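PDB 5YYL: major royal jelly protein 1, which is the most abundant protein of royal jelly, binds the sterol 24-methylenecholesterol and probably serves as food for developing bee larvae. Local coordinates for residues P32-W37 / F400-A405. Numbering follows the deposited sequence.
Sequences PILHEW and FRIMNA
Six backbone hydrogen bonds join P32-W37 to F400-A405, the short axes of H35-W37 and F400-A405 running antiparallel at 169° and the pairing resuming at I33 beyond a bulge. I402 O is gripped twice: L34 N lies 2.8 Å from I402 O, nearly along the C=O axis, while H35 N takes a lone pair in the carbonyl plane, at a longer 3.3 Å from I402 O. The return bond, I402 N to H35 O, is 2.8 Å long and almost straight. Beyond the bulge N404 N donates to P32 O; at the other end W37 and F400 exchange a reciprocal pair of bonds.

At the bulge L34 points toward the partner strand, CG anti to its backbone N (chi1 -169°), and CD2 meets I402 CG2 at 4.1 Å. On the face of H35, W37, F400 and I402, the other branch of I402, with CG1 anti to the carbonyl carbon, runs alongside W37 and brings CD1 to the indole edge, 3.8 Å from W37 CH2. That edge also borders F400 O, 3.5 Å from W37 CE3. On the face of I33, E36, R401 and M403, E36 and R401 extend side by side in a long salt bridge, OE2 to NE 3.8 Å, their planar ends 76° apart; I33 CD1 flanks the R401 chain, and I33 CG1 touches M403 CG.

F40 stacks on the W37 ring, whose NE1 bonds P102 O. The antiparallel pairing contains a classic beta bulge, L34 and H35 opposite I402, and adds N-terminal strand 33-37 to the sheet of 353-361, 373-383 and 400-406, consistent with Velcro-type closure of a beta propeller.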
# COMPACT_ATOMS: atom_id res chain seq x y z
N PRO A 32 -2.90 -10.23 -30.63
CA PRO A 32 -3.51 -11.00 -29.56
C PRO A 32 -5.04 -10.93 -29.49
O PRO A 32 -5.65 -9.86 -29.52
CB PRO A 32 -2.91 -10.39 -28.28
CG PRO A 32 -2.33 -9.11 -28.69
CD PRO A 32 -1.89 -9.30 -30.10
N ILE A 33 -5.63 -12.11 -29.38
CA ILE A 33 -7.06 -12.27 -29.24
C ILE A 33 -7.50 -11.90 -27.84
O ILE A 33 -6.90 -12.30 -26.87
CB ILE A 33 -7.46 -13.71 -29.60
CG1 ILE A 33 -7.49 -13.85 -31.13
CG2 ILE A 33 -8.81 -14.04 -29.01
CD1 ILE A 33 -7.02 -15.19 -31.67
N LEU A 34 -8.57 -11.11 -27.80
CA LEU A 34 -9.25 -10.70 -26.58
C LEU A 34 -10.48 -11.59 -26.35
O LEU A 34 -10.77 -11.97 -25.22
CB LEU A 34 -9.66 -9.25 -26.72
CG LEU A 34 -10.17 -8.50 -25.51
CD1 LEU A 34 -9.09 -8.37 -24.46
CD2 LEU A 34 -10.69 -7.13 -25.87
N HIS A 35 -11.22 -11.90 -27.43
CA HIS A 35 -12.37 -12.81 -27.38
C HIS A 35 -12.51 -13.53 -28.70
O HIS A 35 -12.29 -12.95 -29.76
CB HIS A 35 -13.67 -12.06 -27.11
CG HIS A 35 -13.70 -11.37 -25.79
ND1 HIS A 35 -13.72 -12.05 -24.59
CD2 HIS A 35 -13.69 -10.05 -25.47
CE1 HIS A 35 -13.74 -11.18 -23.59
NE2 HIS A 35 -13.72 -9.96 -24.10
N GLU A 36 -12.88 -14.81 -28.61
CA GLU A 36 -13.09 -15.65 -29.78
C GLU A 36 -14.46 -16.26 -29.70
O GLU A 36 -15.03 -16.42 -28.62
CB GLU A 36 -12.08 -16.78 -29.79
CG GLU A 36 -10.89 -16.53 -30.68
CD GLU A 36 -9.83 -17.63 -30.57
OE1 GLU A 36 -9.91 -18.46 -29.65
OE2 GLU A 36 -8.90 -17.63 -31.40
N TRP A 37 -15.00 -16.61 -30.86
CA TRP A 37 -16.23 -17.34 -30.95
C TRP A 37 -16.18 -18.33 -32.09
O TRP A 37 -15.61 -18.06 -33.15
CB TRP A 37 -17.39 -16.42 -31.20
CG TRP A 37 -17.81 -15.57 -30.08
CD1 TRP A 37 -18.76 -15.86 -29.15
CD2 TRP A 37 -17.36 -14.25 -29.80
NE1 TRP A 37 -18.92 -14.80 -28.29
CE2 TRP A 37 -18.08 -13.79 -28.67
CE3 TRP A 37 -16.43 -13.40 -30.40
CZ2 TRP A 37 -17.88 -12.52 -28.13
CZ3 TRP A 37 -16.24 -12.13 -29.86
CH2 TRP A 37 -16.96 -11.71 -28.73
N PHE A 400 -15.25 -15.74 -35.41
CA PHE A 400 -15.36 -14.35 -35.08
C PHE A 400 -14.38 -14.04 -33.96
O PHE A 400 -14.36 -14.72 -32.94
CB PHE A 400 -16.80 -14.06 -34.65
CG PHE A 400 -17.83 -14.69 -35.54
CD1 PHE A 400 -18.13 -14.13 -36.77
CD2 PHE A 400 -18.48 -15.86 -35.17
CE1 PHE A 400 -19.06 -14.72 -37.61
CE2 PHE A 400 -19.42 -16.45 -36.01
CZ PHE A 400 -19.72 -15.87 -37.22
N ARG A 401 -13.57 -12.99 -34.16
CA ARG A 401 -12.47 -12.66 -33.25
C ARG A 401 -12.44 -11.19 -32.93
O ARG A 401 -12.58 -10.37 -33.82
CB ARG A 401 -11.15 -13.04 -33.90
CG ARG A 401 -11.02 -14.50 -34.27
CD ARG A 401 -9.61 -14.78 -34.75
NE ARG A 401 -9.34 -16.20 -34.89
CZ ARG A 401 -9.80 -16.97 -35.86
NH1 ARG A 401 -10.61 -16.49 -36.81
NH2 ARG A 401 -9.45 -18.26 -35.88
N ILE A 402 -12.25 -10.84 -31.67
CA ILE A 402 -11.89 -9.48 -31.30
C ILE A 402 -10.41 -9.51 -30.92
O ILE A 402 -10.05 -10.08 -29.90
CB ILE A 402 -12.72 -8.95 -30.12
CG1 ILE A 402 -14.19 -8.84 -30.53
CG2 ILE A 402 -12.15 -7.61 -29.65
CD1 ILE A 402 -15.13 -8.42 -29.41
N MET A 403 -9.57 -8.93 -31.76
CA MET A 403 -8.15 -8.82 -31.47
C MET A 403 -7.86 -7.42 -30.96
O MET A 403 -8.74 -6.55 -30.94
CB MET A 403 -7.33 -9.13 -32.71
CG MET A 403 -7.53 -10.54 -33.21
SD MET A 403 -6.92 -10.72 -34.89
CE MET A 403 -8.50 -10.58 -35.71
N ASN A 404 -6.65 -7.23 -30.44
CA ASN A 404 -6.21 -5.92 -29.99
C ASN A 404 -4.71 -5.82 -29.98
O ASN A 404 -4.02 -6.81 -30.18
CB ASN A 404 -6.83 -5.53 -28.61
CG ASN A 404 -6.32 -6.38 -27.46
OD1 ASN A 404 -5.79 -7.49 -27.66
ND2 ASN A 404 -6.46 -5.85 -26.24
N ALA A 405 -4.22 -4.60 -29.82
CA ALA A 405 -2.78 -4.32 -29.83
C ALA A 405 -2.53 -2.87 -29.46
O ALA A 405 -3.41 -2.01 -29.62
CB ALA A 405 -2.19 -4.59 -31.19